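Sulfate transporter 4.1, chloroplastic (PDB 7LHV) cotransports sulfate with protons across a plant membrane and may take part in regulating sulfate assimilation. Local coordinates at residues Q254-I267 against L295-I308. Sequence-based numbering, arbitrary orientation.
Sequences QWPPFVMGSLILVI and LGTTIAKVFHPPSI
M260 reaches from helix segment 255-267 to segment 295-300, whose axes come within 10.9 Å, and its methyl CE lies 3.7 Å from I299 CG2. M260 and I299 lie side by side, pointing opposite ways. Methionine suits the task: with CG anti to the backbone N (chi1 -163°) and chi2 also extended, the thioether reaches far out, and a bend at chi3 turns CE onto the I299 branch, 4.0 Å from G296 O. Beside it I264 sends CD1 to within 4.0 Å of G296 CA, where the missing side chain leaves room for the isoleucine tip. Further along, I267 CG1 meets L295 CD2 more loosely, at 4.3 Å.

At the N-terminal end of helix 255-277 the partner is the loop that follows helix 284-300. P256 and P305 touch ring to ring, CB to CB at 3.9 Å, and I308 CG2 lies near both P256 CB and M260 SD. S307 rests its CB on Q254 CG and turns OG toward the rings of P256 and P257. Prolines fit this first turn, where the N-H that proline lacks would have no helical carbonyl one turn earlier to bind.

P430, just before helix 431-443, and C432, on it, touch M260, while A433 and A436 touch I264. The pair joins successive, roughly antiparallel helices (short segments at 151°), predicted to be transmembrane, as a helical hairpin within the sulfate permease region of this SLC26 transporter.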
ATOM      1  N   GLN A 254      15.712  28.701  36.757  1.00 85.01           N
ATOM      2  CA  GLN A 254      16.316  30.026  36.798  1.00 85.01           C
ATOM      3  C   GLN A 254      15.340  31.052  36.240  1.00 85.01           C
ATOM      4  O   GLN A 254      14.664  30.799  35.239  1.00 85.01           O
ATOM      5  CB  GLN A 254      17.626  30.081  36.006  1.00 85.01           C
ATOM      6  CG  GLN A 254      18.785  29.329  36.632  1.00 85.01           C
ATOM      7  CD  GLN A 254      18.790  27.864  36.271  1.00 85.01           C
ATOM      8  OE1 GLN A 254      18.129  27.448  35.320  1.00 85.01           O
ATOM      9  NE2 GLN A 254      19.544  27.071  37.022  1.00 85.01           N
ATOM     10  N   TRP A 255      15.276  32.212  36.890  1.00 89.72           N
ATOM     11  CA  TRP A 255      14.364  33.285  36.504  1.00 89.72           C
ATOM     12  C   TRP A 255      14.837  34.094  35.294  1.00 89.72           C
ATOM     13  O   TRP A 255      14.016  34.392  34.417  1.00 89.72           O
ATOM     14  CB  TRP A 255      14.115  34.224  37.690  1.00 89.72           C
ATOM     15  CG  TRP A 255      12.937  33.837  38.534  1.00 89.72           C
ATOM     16  CD1 TRP A 255      12.167  32.719  38.402  1.00 89.72           C
ATOM     17  CD2 TRP A 255      12.389  34.575  39.633  1.00 89.72           C
ATOM     18  NE1 TRP A 255      11.177  32.711  39.355  1.00 89.72           N
ATOM     19  CE2 TRP A 255      11.291  33.839  40.123  1.00 89.72           C
ATOM     20  CE3 TRP A 255      12.720  35.784  40.253  1.00 89.72           C
ATOM     21  CZ2 TRP A 255      10.523  34.273  41.202  1.00 89.72           C
ATOM     22  CZ3 TRP A 255      11.958  36.212  41.325  1.00 89.72           C
ATOM     23  CH2 TRP A 255      10.873  35.458  41.788  1.00 89.72           C
ATOM     24  N   PRO A 256      16.107  34.504  35.212  1.00 87.15           N
ATOM     25  CA  PRO A 256      16.529  35.380  34.101  1.00 87.15           C
ATOM     26  C   PRO A 256      16.286  34.763  32.731  1.00 87.15           C
ATOM     27  O   PRO A 256      15.702  35.430  31.862  1.00 87.15           O
ATOM     28  CB  PRO A 256      18.026  35.599  34.370  1.00 87.15           C
ATOM     29  CG  PRO A 256      18.146  35.474  35.829  1.00 87.15           C
ATOM     30  CD  PRO A 256      17.176  34.400  36.226  1.00 87.15           C
ATOM     31  N   PRO A 257      16.739  33.524  32.461  1.00 83.83           N
ATOM     32  CA  PRO A 257      16.504  32.984  31.112  1.00 83.83           C
ATOM     33  C   PRO A 257      15.032  32.817  30.788  1.00 83.83           C
ATOM     34  O   PRO A 257      14.624  33.064  29.648  1.00 83.83           O
ATOM     35  CB  PRO A 257      17.244  31.641  31.136  1.00 83.83           C
ATOM     36  CG  PRO A 257      17.220  31.242  32.536  1.00 83.83           C
ATOM     37  CD  PRO A 257      17.389  32.510  33.314  1.00 83.83           C
ATOM     38  N   PHE A 258      14.217  32.418  31.767  1.00 79.72           N
ATOM     39  CA  PHE A 258      12.791  32.261  31.513  1.00 79.72           C
ATOM     40  C   PHE A 258      12.135  33.598  31.200  1.00 79.72           C
ATOM     41  O   PHE A 258      11.318  33.692  30.278  1.00 79.72           O
ATOM     42  CB  PHE A 258      12.105  31.597  32.702  1.00 79.72           C
ATOM     43  CG  PHE A 258      10.717  31.112  32.403  1.00 79.72           C
ATOM     44  CD1 PHE A 258      10.519  29.922  31.728  1.00 79.72           C
ATOM     45  CD2 PHE A 258       9.613  31.850  32.788  1.00 79.72           C
ATOM     46  CE1 PHE A 258       9.245  29.472  31.446  1.00 79.72           C
ATOM     47  CE2 PHE A 258       8.336  31.406  32.510  1.00 79.72           C
ATOM     48  CZ  PHE A 258       8.152  30.216  31.838  1.00 79.72           C
ATOM     49  N   VAL A 259      12.483  34.644  31.953  1.00 80.40           N
ATOM     50  CA  VAL A 259      11.907  35.963  31.699  1.00 80.40           C
ATOM     51  C   VAL A 259      12.335  36.474  30.329  1.00 80.40           C
ATOM     52  O   VAL A 259      11.523  37.009  29.563  1.00 80.40           O
ATOM     53  CB  VAL A 259      12.297  36.943  32.819  1.00 80.40           C
ATOM     54  CG1 VAL A 259      12.005  38.370  32.397  1.00 80.40           C
ATOM     55  CG2 VAL A 259      11.546  36.606  34.092  1.00 80.40           C
ATOM     56  N   MET A 260      13.617  36.310  29.998  1.00 80.98           N
ATOM     57  CA  MET A 260      14.108  36.753  28.697  1.00 80.98           C
ATOM     58  C   MET A 260      13.392  36.026  27.567  1.00 80.98           C
ATOM     59  O   MET A 260      12.937  36.649  26.598  1.00 80.98           O
ATOM     60  CB  MET A 260      15.618  36.532  28.608  1.00 80.98           C
ATOM     61  CG  MET A 260      16.304  37.310  27.503  1.00 80.98           C
ATOM     62  SD  MET A 260      18.084  37.057  27.509  1.00 80.98           S
ATOM     63  CE  MET A 260      18.635  38.573  28.273  1.00 80.98           C
ATOM     64  N   GLY A 261      13.267  34.703  27.681  1.00 75.83           N
ATOM     65  CA  GLY A 261      12.590  33.944  26.647  1.00 75.83           C
ATOM     66  C   GLY A 261      11.127  34.310  26.516  1.00 75.83           C
ATOM     67  O   GLY A 261      10.613  34.443  25.404  1.00 75.83           O
ATOM     68  N   SER A 262      10.437  34.483  27.646  1.00 77.35           N
ATOM     69  CA  SER A 262       9.025  34.843  27.598  1.00 77.35           C
ATOM     70  C   SER A 262       8.822  36.205  26.948  1.00 77.35           C
ATOM     71  O   SER A 262       7.935  36.371  26.104  1.00 77.35           O
ATOM     72  CB  SER A 262       8.430  34.823  29.004  1.00 77.35           C
ATOM     73  OG  SER A 262       7.065  35.202  28.982  1.00 77.35           O
ATOM     74  N   LEU A 263       9.643  37.194  27.320  1.00 76.25           N
ATOM     75  CA  LEU A 263       9.507  38.517  26.720  1.00 76.25           C
ATOM     76  C   LEU A 263       9.817  38.488  25.229  1.00 76.25           C
ATOM     77  O   LEU A 263       9.104  39.108  24.428  1.00 76.25           O
ATOM     78  CB  LEU A 263      10.406  39.525  27.434  1.00 76.25           C
ATOM     79  CG  LEU A 263      10.059  39.834  28.890  1.00 76.25           C
ATOM     80  CD1 LEU A 263      11.116  40.736  29.505  1.00 76.25           C
ATOM     81  CD2 LEU A 263       8.685  40.472  28.987  1.00 76.25           C
ATOM     82  N   ILE A 264      10.872  37.772  24.833  1.00 73.78           N
ATOM     83  CA  ILE A 264      11.216  37.712  23.415  1.00 73.78           C
ATOM     84  C   ILE A 264      10.108  37.028  22.626  1.00 73.78           C
ATOM     85  O   ILE A 264       9.726  37.485  21.543  1.00 73.78           O
ATOM     86  CB  ILE A 264      12.575  37.014  23.221  1.00 73.78           C
ATOM     87  CG1 ILE A 264      13.706  37.915  23.715  1.00 73.78           C
ATOM     88  CG2 ILE A 264      12.790  36.664  21.761  1.00 73.78           C
ATOM     89  CD1 ILE A 264      15.054  37.240  23.748  1.00 73.78           C
ATOM     90  N   LEU A 265       9.566  35.928  23.156  1.00 72.37           N
ATOM     91  CA  LEU A 265       8.490  35.225  22.469  1.00 72.37           C
ATOM     92  C   LEU A 265       7.242  36.092  22.359  1.00 72.37           C
ATOM     93  O   LEU A 265       6.575  36.103  21.319  1.00 72.37           O
ATOM     94  CB  LEU A 265       8.177  33.918  23.194  1.00 72.37           C
ATOM     95  CG  LEU A 265       7.086  33.035  22.592  1.00 72.37           C
ATOM     96  CD1 LEU A 265       7.464  32.607  21.189  1.00 72.37           C
ATOM     97  CD2 LEU A 265       6.854  31.828  23.478  1.00 72.37           C
ATOM     98  N   VAL A 266       6.912  36.829  23.424  1.00 76.79           N
ATOM     99  CA  VAL A 266       5.747  37.710  23.385  1.00 76.79           C
ATOM    100  C   VAL A 266       5.935  38.792  22.330  1.00 76.79           C
ATOM    101  O   VAL A 266       5.019  39.081  21.549  1.00 76.79           O
ATOM    102  CB  VAL A 266       5.492  38.314  24.778  1.00 76.79           C
ATOM    103  CG1 VAL A 266       4.639  39.566  24.669  1.00 76.79           C
ATOM    104  CG2 VAL A 266       4.826  37.292  25.680  1.00 76.79           C
ATOM    105  N   ILE A 267       7.121  39.402  22.284  1.00 77.49           N
ATOM    106  CA  ILE A 267       7.380  40.445  21.296  1.00 77.49           C
ATOM    107  C   ILE A 267       7.292  39.880  19.885  1.00 77.49           C
ATOM    108  O   ILE A 267       6.699  40.494  18.990  1.00 77.49           O
ATOM    109  CB  ILE A 267       8.748  41.103  21.558  1.00 77.49           C
ATOM    110  CG1 ILE A 267       8.709  41.912  22.855  1.00 77.49           C
ATOM    111  CG2 ILE A 267       9.150  41.985  20.389  1.00 77.49           C
ATOM    112  CD1 ILE A 267       7.740  43.068  22.824  1.00 77.49           C
ATOM    113  N   LEU A 295      16.943  42.721  20.319  1.00 85.46           N
ATOM    114  CA  LEU A 295      16.501  43.033  21.669  1.00 85.46           C
ATOM    115  C   LEU A 295      17.324  42.266  22.695  1.00 85.46           C
ATOM    116  O   LEU A 295      17.991  42.865  23.548  1.00 85.46           O
ATOM    117  CB  LEU A 295      15.011  42.722  21.819  1.00 85.46           C
ATOM    118  CG  LEU A 295      14.404  43.024  23.188  1.00 85.46           C
ATOM    119  CD1 LEU A 295      14.390  44.522  23.439  1.00 85.46           C
ATOM    120  CD2 LEU A 295      13.000  42.450  23.285  1.00 85.46           C
ATOM    121  N   GLY A 296      17.334  40.935  22.590  1.00 84.77           N
ATOM    122  CA  GLY A 296      17.878  40.124  23.670  1.00 84.77           C
ATOM    123  C   GLY A 296      19.336  40.422  23.948  1.00 84.77           C
ATOM    124  O   GLY A 296      19.725  40.672  25.093  1.00 84.77           O
ATOM    125  N   THR A 297      20.151  40.455  22.890  1.00 86.75           N
ATOM    126  CA  THR A 297      21.571  40.751  23.042  1.00 86.75           C
ATOM    127  C   THR A 297      21.779  42.052  23.798  1.00 86.75           C
ATOM    128  O   THR A 297      22.691  42.160  24.626  1.00 86.75           O
ATOM    129  CB  THR A 297      22.235  40.827  21.668  1.00 86.75           C
ATOM    130  OG1 THR A 297      22.085  39.573  20.992  1.00 86.75           O
ATOM    131  CG2 THR A 297      23.713  41.145  21.809  1.00 86.75           C
ATOM    132  N   THR A 298      20.917  43.041  23.549  1.00 89.69           N
ATOM    133  CA  THR A 298      21.045  44.325  24.227  1.00 89.69           C
ATOM    134  C   THR A 298      21.011  44.143  25.739  1.00 89.69           C
ATOM    135  O   THR A 298      21.892  44.636  26.454  1.00 89.69           O
ATOM    136  CB  THR A 298      19.936  45.268  23.764  1.00 89.69           C
ATOM    137  OG1 THR A 298      20.059  45.490  22.354  1.00 89.69           O
ATOM    138  CG2 THR A 298      20.039  46.601  24.484  1.00 89.69           C
ATOM    139  N   ILE A 299      20.025  43.395  26.241  1.00 91.87           N
ATOM    140  CA  ILE A 299      19.977  43.130  27.677  1.00 91.87           C
ATOM    141  C   ILE A 299      21.172  42.292  28.103  1.00 91.87           C
ATOM    142  O   ILE A 299      21.705  42.468  29.206  1.00 91.87           O
ATOM    143  CB  ILE A 299      18.640  42.471  28.078  1.00 91.87           C
ATOM    144  CG1 ILE A 299      17.457  43.404  27.795  1.00 91.87           C
ATOM    145  CG2 ILE A 299      18.653  42.078  29.545  1.00 91.87           C
ATOM    146  CD1 ILE A 299      16.862  43.293  26.415  1.00 91.87           C
ATOM    147  N   ALA A 300      21.625  41.379  27.243  1.00 94.71           N
ATOM    148  CA  ALA A 300      22.826  40.618  27.555  1.00 94.71           C
ATOM    149  C   ALA A 300      24.065  41.501  27.618  1.00 94.71           C
ATOM    150  O   ALA A 300      25.073  41.092  28.205  1.00 94.71           O
ATOM    151  CB  ALA A 300      23.030  39.503  26.531  1.00 94.71           C
ATOM    152  N   LYS A 301      24.015  42.699  27.035  1.00 97.03           N
ATOM    153  CA  LYS A 301      25.145  43.615  27.042  1.00 97.03           C
ATOM    154  C   LYS A 301      24.940  44.809  27.963  1.00 97.03           C
ATOM    155  O   LYS A 301      25.763  45.730  27.950  1.00 97.03           O
ATOM    156  CB  LYS A 301      25.437  44.109  25.619  1.00 97.03           C
ATOM    157  CG  LYS A 301      25.882  43.016  24.662  1.00 97.03           C
ATOM    158  CD  LYS A 301      26.566  43.603  23.436  1.00 97.03           C
ATOM    159  CE  LYS A 301      28.044  43.857  23.692  1.00 97.03           C
ATOM    160  NZ  LYS A 301      28.805  42.593  23.880  1.00 97.03           N
ATOM    161  N   VAL A 302      23.873  44.822  28.760  1.00102.02           N
ATOM    162  CA  VAL A 302      23.615  45.929  29.673  1.00102.02           C
ATOM    163  C   VAL A 302      23.577  45.412  31.104  1.00102.02           C
ATOM    164  O   VAL A 302      24.378  45.829  31.948  1.00102.02           O
ATOM    165  CB  VAL A 302      22.304  46.653  29.315  1.00102.02           C
ATOM    166  CG1 VAL A 302      21.888  47.583  30.443  1.00102.02           C
ATOM    167  CG2 VAL A 302      22.468  47.426  28.018  1.00102.02           C
ATOM    168  N   PHE A 303      22.649  44.501  31.385  1.00105.06           N
ATOM    169  CA  PHE A 303      22.477  43.980  32.735  1.00105.06           C
ATOM    170  C   PHE A 303      23.350  42.766  33.017  1.00105.06           C
ATOM    171  O   PHE A 303      23.695  42.520  34.180  1.00105.06           O
ATOM    172  CB  PHE A 303      21.007  43.625  32.974  1.00105.06           C
ATOM    173  CG  PHE A 303      20.073  44.791  32.821  1.00105.06           C
ATOM    174  CD1 PHE A 303      19.788  45.613  33.899  1.00105.06           C
ATOM    175  CD2 PHE A 303      19.485  45.071  31.599  1.00105.06           C
ATOM    176  CE1 PHE A 303      18.930  46.688  33.762  1.00105.06           C
ATOM    177  CE2 PHE A 303      18.627  46.146  31.455  1.00105.06           C
ATOM    178  CZ  PHE A 303      18.349  46.954  32.539  1.00105.06           C
ATOM    179  N   HIS A 304      23.720  42.012  31.982  1.00104.54           N
ATOM    180  CA  HIS A 304      24.541  40.811  32.090  1.00104.54           C
ATOM    181  C   HIS A 304      23.980  39.841  33.123  1.00104.54           C
ATOM    182  O   HIS A 304      24.582  39.659  34.189  1.00104.54           O
ATOM    183  CB  HIS A 304      25.983  41.181  32.445  1.00104.54           C
ATOM    184  CG  HIS A 304      26.641  42.074  31.441  1.00104.54           C
ATOM    185  ND1 HIS A 304      27.033  41.632  30.196  1.00104.54           N
ATOM    186  CD2 HIS A 304      26.973  43.385  31.496  1.00104.54           C
ATOM    187  CE1 HIS A 304      27.581  42.631  29.528  1.00104.54           C
ATOM    188  NE2 HIS A 304      27.557  43.707  30.295  1.00104.54           N
ATOM    189  N   PRO A 305      22.834  39.216  32.860  1.00103.62           N
ATOM    190  CA  PRO A 305      22.297  38.221  33.796  1.00103.62           C
ATOM    191  C   PRO A 305      23.253  37.055  33.957  1.00103.62           C
ATOM    192  O   PRO A 305      23.922  36.648  32.995  1.00103.62           O
ATOM    193  CB  PRO A 305      20.985  37.782  33.130  1.00103.62           C
ATOM    194  CG  PRO A 305      20.617  38.920  32.239  1.00103.62           C
ATOM    195  CD  PRO A 305      21.919  39.457  31.732  1.00103.62           C
ATOM    196  N   PRO A 306      23.352  36.490  35.163  1.00101.92           N
ATOM    197  CA  PRO A 306      24.355  35.434  35.381  1.00101.92           C
ATOM    198  C   PRO A 306      23.970  34.098  34.775  1.00101.92           C
ATOM    199  O   PRO A 306      24.845  33.373  34.286  1.00101.92           O
ATOM    200  CB  PRO A 306      24.447  35.354  36.914  1.00101.92           C
ATOM    201  CG  PRO A 306      23.769  36.601  37.426  1.00101.92           C
ATOM    202  CD  PRO A 306      22.713  36.909  36.418  1.00101.92           C
ATOM    203  N   SER A 307      22.686  33.749  34.788  1.00 97.00           N
ATOM    204  CA  SER A 307      22.246  32.406  34.432  1.00 97.00           C
ATOM    205  C   SER A 307      21.912  32.244  32.956  1.00 97.00           C
ATOM    206  O   SER A 307      21.538  31.142  32.543  1.00 97.00           O
ATOM    207  CB  SER A 307      21.032  32.016  35.279  1.00 97.00           C
ATOM    208  OG  SER A 307      19.980  32.947  35.108  1.00 97.00           O
ATOM    209  N   ILE A 308      22.034  33.296  32.156  1.00 96.40           N
ATOM    210  CA  ILE A 308      21.784  33.181  30.725  1.00 96.40           C
ATOM    211  C   ILE A 308      23.009  32.585  30.047  1.00 96.40           C
ATOM    212  O   ILE A 308      24.138  32.698  30.537  1.00 96.40           O
ATOM    213  CB  ILE A 308      21.412  34.545  30.116  1.00 96.40           C
ATOM    214  CG1 ILE A 308      22.579  35.521  30.247  1.00 96.40           C
ATOM    215  CG2 ILE A 308      20.171  35.106  30.782  1.00 96.40           C
ATOM    216  CD1 ILE A 308      22.429  36.756  29.396  1.00 96.40           C
TER